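Local coordinates for probable thioesterase (Thermus thermophilus, PDB 1Z54) that probably hydrolyses the thioester bond of fatty acyl-CoA substrates, as a hotdog-fold enzyme of the 4-hydroxybenzoyl-CoA thioesterase family, at the interface of chains A and B and the interface of chains A and C. Residues are numbered along the deposited sequence; one frame, centred on the assembly and turned at random. Chains: chain A/B/C, probable thioesterase.

Contact 1 and contact 2 lie about 21 Å apart, measured between the centres of their C-alpha atoms, and join chain A to two different neighbours. Both draw on the loop between the 3-10 helix 11-13 and helix 24-39. Contact 1 adds A:Tyr11 of the 3-10 helix; contact 2 takes helix 24-39 and A:Val56 from chain A. The same histidine serves in each, B:His21 at the margin of contact 1 and C:His21 bonded to a glutamate in contact 2. Each interface is two-fold symmetric, so every copy can offer this loop to two partners, consistent with the four-copy deposited assembly, whose biological relevance the structure alone does not prove.

Contact 1: the interface of chains A and B. Residues chain A 11, 14; chain B 15-17, 21.
A:Thr14 and B:Gln16 meet at the heart of this patch, their side chains crossing at about a right angle. From B:Gln16 CB outward, the glutamine passes along both chain A residues. CB lies 3.8 Å from the phenol oxygen OH of A:Tyr11. The next methylene, CG, faces A:Thr14, 3.3 Å from its CB, and the amide carbon CD follows the threonine methyl CG2 at 3.7 Å. At the tip, the carbonyl OE1 lies towards that methyl, its closeness there doubtful, while the amide NE2 sits 3.7 Å from A:Tyr11 ring carbon CE1. Amide and ring planes are 55° apart. CG anti to the carbonyl carbon (chi1 -70°) and an extended chain beyond it carry the amide past the threonine to the tyrosine.

A:Thr14 OG1 hydrogen-bonds back to A:Tyr11 O at 2.8 Å, in the carbonyl plane, which helps fix the threonine's rotation. The tyrosine OH reaches B:Met17 CG at 3.2 Å, and its ring carbon CD2 lies 4.0 Å from B:His21 NE2, the two side chains crossing obliquely. B:Met17 N makes a bent bond on the anti side of B:Asp15 OD1, 33° out of the carboxylate plane. With no hydrogen bond crossing here, van der Waals contact joins the 3-10 helix and following loop of chain A to the chain B loop, and probably helps position B:Asp15, the likely catalytic aspartate.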
loop_
_atom_site.group_PDB
_atom_site.type_symbol
_atom_site.label_atom_id
_atom_site.label_comp_id
_atom_site.label_asym_id
_atom_site.label_seq_id
_atom_site.Cartn_x
_atom_site.Cartn_y
_atom_site.Cartn_z
ATOM N N TYR A 11 -2.099 -5.356 10.112
ATOM C CA TYR A 11 -3.385 -5.855 9.634
ATOM C C TYR A 11 -3.604 -5.508 8.161
ATOM O O TYR A 11 -4.005 -6.357 7.364
ATOM C CB TYR A 11 -4.517 -5.256 10.473
ATOM C CG TYR A 11 -5.826 -5.998 10.352
ATOM C CD1 TYR A 11 -6.043 -7.179 11.064
ATOM C CD2 TYR A 11 -6.836 -5.544 9.501
ATOM C CE1 TYR A 11 -7.228 -7.893 10.932
ATOM C CE2 TYR A 11 -8.030 -6.253 9.358
ATOM C CZ TYR A 11 -8.216 -7.428 10.076
ATOM O OH TYR A 11 -9.379 -8.148 9.925
ATOM N N THR A 14 -2.387 -7.914 5.326
ATOM C CA THR A 14 -2.950 -9.245 5.082
ATOM C C THR A 14 -3.915 -9.214 3.883
ATOM O O THR A 14 -4.540 -8.183 3.618
ATOM C CB THR A 14 -3.742 -9.747 6.308
ATOM O OG1 THR A 14 -4.885 -8.904 6.510
ATOM C CG2 THR A 14 -2.873 -9.727 7.554
ATOM N N ASP B 15 -8.675 -7.052 2.770
ATOM C CA ASP B 15 -8.060 -7.504 4.018
ATOM C C ASP B 15 -8.589 -8.871 4.454
ATOM O O ASP B 15 -9.322 -9.538 3.713
ATOM C CB ASP B 15 -8.309 -6.494 5.147
ATOM C CG ASP B 15 -9.793 -6.270 5.427
ATOM O OD1 ASP B 15 -10.572 -7.248 5.421
ATOM O OD2 ASP B 15 -10.179 -5.106 5.674
ATOM N N GLN B 16 -8.223 -9.268 5.670
ATOM C CA GLN B 16 -8.635 -10.549 6.237
ATOM C C GLN B 16 -10.138 -10.704 6.377
ATOM O O GLN B 16 -10.648 -11.823 6.326
ATOM C CB GLN B 16 -7.988 -10.762 7.609
ATOM C CG GLN B 16 -6.510 -11.008 7.545
ATOM C CD GLN B 16 -5.896 -11.325 8.895
ATOM O OE1 GLN B 16 -4.691 -11.526 8.996
ATOM N NE2 GLN B 16 -6.720 -11.381 9.932
ATOM N N MET B 17 -10.846 -9.595 6.575
ATOM C CA MET B 17 -12.296 -9.646 6.716
ATOM C C MET B 17 -12.930 -9.930 5.361
ATOM O O MET B 17 -14.150 -10.068 5.256
ATOM C CB MET B 17 -12.858 -8.322 7.259
ATOM C CG MET B 17 -12.325 -7.880 8.621
ATOM S SD MET B 17 -13.580 -7.090 9.685
ATOM C CE MET B 17 -13.896 -5.553 8.831
ATOM N N HIS B 21 -9.779 -2.963 2.480
ATOM C CA HIS B 21 -9.327 -2.342 3.715
ATOM C C HIS B 21 -9.709 -0.864 3.729
ATOM O O HIS B 21 -9.567 -0.169 2.720
ATOM C CB HIS B 21 -7.818 -2.505 3.876
ATOM C CG HIS B 21 -7.332 -2.173 5.250
ATOM N ND1 HIS B 21 -6.882 -0.917 5.596
ATOM C CD2 HIS B 21 -7.274 -2.920 6.377
ATOM C CE1 HIS B 21 -6.563 -0.905 6.878
ATOM N NE2 HIS B 21 -6.792 -2.108 7.378
#

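Contact 2: the interface of chains A and C. Residues chain A 26-27, 30, 33, 56; chain C 21-23.
Helix 24-39 of chain A faces the loop 21-23 of chain C, between subunits, where active sites of hotdog-fold thioesterases typically lie. A:Glu30 and C:His21 reach tip to tip: the imidazole NE2 donates to the carboxylate oxygen OE1 at 2.5 Å, a short bond. The acceptor is met on its syn side, 26° out of the carboxylate plane, yet lies almost in the plane of the imidazole. Carboxylate and ring are turned 74° against each other. With CG anti to the backbone N (chi1 176°) and the chain extended beyond it, A:Glu30 stretches away from its helix to the histidine.

On the other side of the C:His21 ring, ND1 shares a hydrogen bond with the hydroxyl OG of C:Ser23 at 2.8 Å; a longer bond from the serine backbone N is poorly aligned, well out of the ring plane. The bonds to OE1 and OG help to fix the ring's rotation. An alanine in place of C:His21 would probably leave A:Glu30 without its partner across the interface and set the C:Ser23 hydroxyl free to turn.

The C:His22 ring has C:His21 CE1 on one face, offset toward the rim, and the methyl CG2 of A:Val56 over the centre of the other, 3.4 Å from the centroid in a CH-pi contact. At the tip of this ring, A:Arg33 NH2 comes within 3.7 Å of C:His22 NE2 without bonding. C:Ser23 CB packs against A:Ala26 CB at 4.0 Å and A:Val27 CG2 at 3.9 Å. Through A:Glu30 and C:His21, this helix-to-loop contact likely helps to position the loop that carries the probable catalytic aspartate.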
loop_
_atom_site.group_PDB
_atom_site.type_symbol
_atom_site.label_atom_id
_atom_site.label_comp_id
_atom_site.label_asym_id
_atom_site.label_seq_id
_atom_site.Cartn_x
_atom_site.Cartn_y
_atom_site.Cartn_z
ATOM N N ALA A 26 8.287 -7.153 -0.549
ATOM C CA ALA A 26 9.315 -6.257 -1.070
ATOM C C ALA A 26 9.475 -5.067 -0.119
ATOM O O ALA A 26 10.564 -4.524 0.018
ATOM C CB ALA A 26 8.943 -5.768 -2.469
ATOM N N VAL A 27 8.384 -4.659 0.525
ATOM C CA VAL A 27 8.437 -3.546 1.462
ATOM C C VAL A 27 9.223 -3.985 2.707
ATOM O O VAL A 27 10.024 -3.217 3.247
ATOM C CB VAL A 27 7.015 -3.076 1.854
ATOM C CG1 VAL A 27 7.081 -2.075 2.992
ATOM C CG2 VAL A 27 6.339 -2.422 0.640
ATOM N N GLU A 30 12.767 -3.904 1.878
ATOM C CA GLU A 30 13.246 -2.530 1.849
ATOM C C GLU A 30 13.518 -2.034 3.268
ATOM O O GLU A 30 14.538 -1.406 3.525
ATOM C CB GLU A 30 12.219 -1.624 1.155
ATOM C CG GLU A 30 12.580 -0.128 1.153
ATOM C CD GLU A 30 11.531 0.728 0.436
ATOM O OE1 GLU A 30 11.787 1.179 -0.703
ATOM O OE2 GLU A 30 10.440 0.932 1.012
ATOM N N ARG A 33 16.663 -3.649 4.378
ATOM C CA ARG A 33 17.786 -3.065 3.652
ATOM C C ARG A 33 18.137 -1.697 4.266
ATOM O O ARG A 33 19.307 -1.389 4.529
ATOM C CB ARG A 33 17.420 -2.915 2.164
ATOM C CG ARG A 33 18.489 -2.228 1.324
ATOM C CD ARG A 33 18.222 -2.292 -0.191
ATOM N NE ARG A 33 16.997 -1.624 -0.653
ATOM C CZ ARG A 33 15.828 -2.235 -0.850
ATOM N NH1 ARG A 33 15.704 -3.537 -0.620
ATOM N NH2 ARG A 33 14.786 -1.557 -1.316
ATOM N N VAL A 56 16.216 0.048 -7.256
ATOM C CA VAL A 56 16.086 -1.384 -7.482
ATOM C C VAL A 56 16.006 -1.674 -8.975
ATOM O O VAL A 56 15.162 -1.115 -9.671
ATOM C CB VAL A 56 14.795 -1.930 -6.816
ATOM C CG1 VAL A 56 14.616 -3.417 -7.143
ATOM C CG2 VAL A 56 14.849 -1.698 -5.312
ATOM N N HIS C 21 7.008 3.243 -7.002
ATOM C CA HIS C 21 7.818 2.402 -6.126
ATOM C C HIS C 21 7.896 0.975 -6.667
ATOM O O HIS C 21 6.888 0.407 -7.095
ATOM C CB HIS C 21 7.247 2.420 -4.709
ATOM C CG HIS C 21 8.183 1.869 -3.683
ATOM N ND1 HIS C 21 8.137 0.556 -3.263
ATOM C CD2 HIS C 21 9.203 2.449 -3.008
ATOM C CE1 HIS C 21 9.087 0.353 -2.368
ATOM N NE2 HIS C 21 9.748 1.484 -2.195
ATOM N N HIS C 22 9.093 0.392 -6.643
ATOM C CA HIS C 22 9.283 -0.952 -7.176
ATOM C C HIS C 22 8.350 -1.999 -6.584
ATOM O O HIS C 22 8.065 -3.008 -7.225
ATOM C CB HIS C 22 10.741 -1.392 -7.010
ATOM C CG HIS C 22 11.208 -1.422 -5.585
ATOM N ND1 HIS C 22 11.174 -2.564 -4.818
ATOM C CD2 HIS C 22 11.699 -0.446 -4.786
ATOM C CE1 HIS C 22 11.624 -2.293 -3.604
ATOM N NE2 HIS C 22 11.949 -1.012 -3.558
ATOM N N SER C 23 7.854 -1.767 -5.372
ATOM C CA SER C 23 6.954 -2.737 -4.759
ATOM C C SER C 23 5.550 -2.733 -5.378
ATOM O O SER C 23 4.820 -3.728 -5.278
ATOM C CB SER C 23 6.853 -2.489 -3.256
ATOM O OG SER C 23 6.049 -1.357 -2.967
#